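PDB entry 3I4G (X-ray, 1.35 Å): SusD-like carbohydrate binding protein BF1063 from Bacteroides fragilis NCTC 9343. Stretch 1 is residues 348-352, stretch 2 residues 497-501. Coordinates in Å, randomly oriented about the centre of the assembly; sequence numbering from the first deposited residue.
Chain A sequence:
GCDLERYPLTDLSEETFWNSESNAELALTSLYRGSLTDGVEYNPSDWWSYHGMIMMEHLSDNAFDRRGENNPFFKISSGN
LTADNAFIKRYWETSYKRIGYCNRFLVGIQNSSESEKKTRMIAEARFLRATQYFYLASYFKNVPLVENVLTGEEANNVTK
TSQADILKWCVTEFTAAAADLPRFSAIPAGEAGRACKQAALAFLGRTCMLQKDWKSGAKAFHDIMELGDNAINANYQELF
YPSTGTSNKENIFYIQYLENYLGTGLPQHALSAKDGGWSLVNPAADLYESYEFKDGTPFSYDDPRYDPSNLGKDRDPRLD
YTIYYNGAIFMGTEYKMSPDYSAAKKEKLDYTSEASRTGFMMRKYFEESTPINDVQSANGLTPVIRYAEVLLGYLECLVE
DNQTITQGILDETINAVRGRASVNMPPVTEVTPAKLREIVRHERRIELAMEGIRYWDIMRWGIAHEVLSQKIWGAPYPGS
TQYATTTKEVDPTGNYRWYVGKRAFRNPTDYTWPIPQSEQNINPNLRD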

ATOM      1  N   LYS A 348      -1.115 -26.687  10.500  1.00  7.90           N
ATOM      2  CA  LYS A 348       0.181 -26.627  11.166  1.00  8.96           C
ATOM      3  C   LYS A 348       1.013 -25.431  10.703  1.00  9.14           C
ATOM      4  O   LYS A 348       1.043 -25.091   9.513  1.00  8.28           O
ATOM      5  CB  LYS A 348       0.925 -27.933  10.898  1.00  9.69           C
ATOM      6  CG  LYS A 348       2.227 -28.058  11.629  1.00 11.48           C
ATOM      7  CD  LYS A 348       2.885 -29.407  11.279  1.00 12.55           C
ATOM      8  CE  LYS A 348       4.248 -29.559  11.912  1.00 14.73           C
ATOM      9  NZ  LYS A 348       4.978 -30.780  11.408  1.00 19.90           N
ATOM     10  N   LEU A 349       1.682 -24.815  11.677  1.00  8.79           N
ATOM     11  CA  LEU A 349       2.639 -23.765  11.469  1.00  9.02           C
ATOM     12  C   LEU A 349       3.990 -24.404  11.279  1.00  9.13           C
ATOM     13  O   LEU A 349       4.500 -25.016  12.214  1.00  8.53           O
ATOM     14  CB  LEU A 349       2.643 -22.814  12.658  1.00  8.71           C
ATOM     15  CG  LEU A 349       3.617 -21.635  12.569  1.00 10.00           C
ATOM     16  CD1 LEU A 349       3.443 -20.838  11.284  1.00 10.19           C
ATOM     17  CD2 LEU A 349       3.444 -20.711  13.760  1.00 10.16           C
ATOM     18  N   ASP A 350       4.525 -24.304  10.052  1.00  8.87           N
ATOM     19  CA  ASP A 350       5.785 -24.976   9.714  1.00  8.95           C
ATOM     20  C   ASP A 350       6.472 -24.159   8.602  1.00  9.33           C
ATOM     21  O   ASP A 350       6.107 -23.003   8.354  1.00  9.71           O
ATOM     22  CB  ASP A 350       5.528 -26.440   9.362  1.00 10.19           C
ATOM     23  CG  ASP A 350       4.660 -26.625   8.118  1.00 10.86           C
ATOM     24  OD1 ASP A 350       4.690 -25.777   7.221  1.00 10.54           O
ATOM     25  OD2 ASP A 350       3.941 -27.663   8.056  1.00 11.79           O
ATOM     26  N   TYR A 351       7.497 -24.755   7.977  1.00  9.10           N
ATOM     27  CA  TYR A 351       8.279 -24.093   6.942  1.00  9.31           C
ATOM     28  C   TYR A 351       7.994 -24.613   5.535  1.00  9.92           C
ATOM     29  O   TYR A 351       8.715 -24.251   4.611  1.00 12.22           O
ATOM     30  CB  TYR A 351       9.776 -24.223   7.327  1.00  9.24           C
ATOM     31  CG  TYR A 351      10.095 -23.558   8.672  1.00  8.80           C
ATOM     32  CD1 TYR A 351      10.211 -22.176   8.764  1.00  8.25           C
ATOM     33  CD2 TYR A 351      10.268 -24.301   9.821  1.00  9.46           C
ATOM     34  CE1 TYR A 351      10.469 -21.545   9.972  1.00  8.68           C
ATOM     35  CE2 TYR A 351      10.531 -23.691  11.010  1.00  7.87           C
ATOM     36  CZ  TYR A 351      10.620 -22.299  11.082  1.00  8.13           C
ATOM     37  OH  TYR A 351      10.904 -21.682  12.284  1.00  8.92           O
ATOM     38  N   THR A 352       6.935 -25.432   5.379  1.00 10.52           N
ATOM     39  CA  THR A 352       6.639 -26.077   4.105  1.00 11.23           C
ATOM     40  C   THR A 352       5.176 -26.120   3.641  1.00 11.94           C
ATOM     41  O   THR A 352       4.928 -26.179   2.447  1.00 12.13           O
ATOM     42  CB  THR A 352       7.114 -27.530   4.131  1.00 13.30           C
ATOM     43  OG1 THR A 352       6.448 -28.242   5.178  1.00 14.18           O
ATOM     44  CG2 THR A 352       8.628 -27.584   4.338  1.00 14.31           C
ATOM     45  N   ARG A 497       7.543 -16.695  20.467  1.00  7.77           N
ATOM     46  CA  ARG A 497       7.152 -16.329  19.109  1.00  7.83           C
ATOM     47  C   ARG A 497       7.815 -17.275  18.109  1.00  8.25           C
ATOM     48  O   ARG A 497       8.953 -17.686  18.264  1.00  7.50           O
ATOM     49  CB  ARG A 497       7.528 -14.881  18.802  1.00  8.09           C
ATOM     50  CG  ARG A 497       6.816 -13.875  19.687  1.00  8.20           C
ATOM     51  CD  ARG A 497       7.310 -12.466  19.463  1.00  7.60           C
ATOM     52  NE  ARG A 497       8.742 -12.423  19.733  1.00  7.96           N
ATOM     53  CZ  ARG A 497       9.592 -11.560  19.199  1.00  8.95           C
ATOM     54  NH1 ARG A 497       9.160 -10.566  18.445  1.00 10.12           N
ATOM     55  NH2 ARG A 497      10.887 -11.698  19.404  1.00  8.73           N
ATOM     56  N   TRP A 498       7.094 -17.627  17.060  1.00  8.41           N
ATOM     57  CA  TRP A 498       7.610 -18.515  16.025  1.00  7.39           C
ATOM     58  C   TRP A 498       8.737 -17.825  15.217  1.00  8.02           C
ATOM     59  O   TRP A 498       8.567 -16.688  14.812  1.00  8.78           O
ATOM     60  CB  TRP A 498       6.469 -18.953  15.082  1.00  8.37           C
ATOM     61  CG  TRP A 498       6.852 -19.954  14.083  1.00  6.57           C
ATOM     62  CD1 TRP A 498       7.014 -19.770  12.740  1.00  8.96           C
ATOM     63  CD2 TRP A 498       7.130 -21.334  14.332  1.00  9.60           C
ATOM     64  NE1 TRP A 498       7.375 -20.947  12.154  1.00  8.64           N
ATOM     65  CE2 TRP A 498       7.460 -21.927  13.104  1.00  9.48           C
ATOM     66  CE3 TRP A 498       7.149 -22.124  15.483  1.00 10.04           C
ATOM     67  CZ2 TRP A 498       7.756 -23.297  12.983  1.00  8.75           C
ATOM     68  CZ3 TRP A 498       7.469 -23.467  15.364  1.00  8.58           C
ATOM     69  CH2 TRP A 498       7.751 -24.036  14.123  1.00  9.26           C
ATOM     70  N   TYR A 499       9.844 -18.532  14.942  1.00  7.53           N
ATOM     71  CA  TYR A 499      10.893 -17.972  14.103  1.00  7.99           C
ATOM     72  C   TYR A 499      10.432 -18.056  12.639  1.00  7.76           C
ATOM     73  O   TYR A 499      10.164 -19.147  12.125  1.00  8.64           O
ATOM     74  CB  TYR A 499      12.227 -18.702  14.245  1.00  8.03           C
ATOM     75  CG  TYR A 499      13.256 -18.104  13.308  1.00  7.27           C
ATOM     76  CD1 TYR A 499      13.965 -16.943  13.671  1.00  8.10           C
ATOM     77  CD2 TYR A 499      13.485 -18.646  12.045  1.00  9.30           C
ATOM     78  CE1 TYR A 499      14.863 -16.377  12.813  1.00  9.71           C
ATOM     79  CE2 TYR A 499      14.402 -18.061  11.175  1.00  8.32           C
ATOM     80  CZ  TYR A 499      15.081 -16.939  11.578  1.00  8.56           C
ATOM     81  OH  TYR A 499      16.010 -16.345  10.735  1.00  9.97           O
ATOM     82  N   VAL A 500      10.380 -16.898  11.975  1.00  8.34           N
ATOM     83  CA  VAL A 500       9.929 -16.846  10.595  1.00  8.42           C
ATOM     84  C   VAL A 500      11.077 -16.769   9.589  1.00  8.44           C
ATOM     85  O   VAL A 500      11.107 -17.546   8.630  1.00  8.50           O
ATOM     86  CB  VAL A 500       8.980 -15.659  10.405  1.00  7.79           C
ATOM     87  CG1 VAL A 500       8.482 -15.562   8.984  1.00  8.44           C
ATOM     88  CG2 VAL A 500       7.768 -15.847  11.307  1.00  9.48           C
ATOM     89  N   GLY A 501      12.001 -15.835   9.786  1.00  8.59           N
ATOM     90  CA  GLY A 501      13.077 -15.651   8.824  1.00  8.42           C
ATOM     91  C   GLY A 501      13.856 -14.410   9.202  1.00  8.39           C
ATOM     92  O   GLY A 501      13.799 -13.961  10.352  1.00  8.00           O
TER
HETATM   93  O   HOH W   1       7.296 -20.548   9.271  1.00  8.41           O

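Stretch 1 has no regular secondary structure, whereas stretch 2 is a strand. Their backbones stay well apart: the CA atoms of Leu349 and Trp498 lie 8.5 Å from each other and those of Tyr351 and Val500 8.3 Å, and the contact is made largely by side chains, with one bridging water.

Lys348 makes no contact. Leu349 points toward stretch 2 and lies over one face of the Trp498 indole. Its CG sits 3.7 Å from the centroid of the five-membered ring of Trp498, only 3° off the ring normal, the geometry of a CH-pi contact; Leu349 CD2 comes within 3.5 Å of Trp498 CG.

The CA-to-CB bond of Asp350 points away from stretch 2, and its OD1 accepts a hydrogen bond from Thr352 N (2.9 Å, 160°). Its carbonyl is tied to the indole by water 1, which donates to Asp350 O (2.9 Å) and accepts from Trp498 NE1 (2.9 Å), satisfying both polar groups.

Tyr351 leaves its backbone sideways, yet its ring reaches the strand. Tyr351 CE2 approaches Trp498 CZ2 to 3.4 Å; with the five-membered ring of Trp498, the planes differ by 25° and the centroids are 5.1 Å apart, so the rings are slid and barely overlap. At the tip of the Tyr351 ring, its OH donates a short hydrogen bond to Tyr499 O (2.6 Å), the one direct hydrogen bond between the stretches.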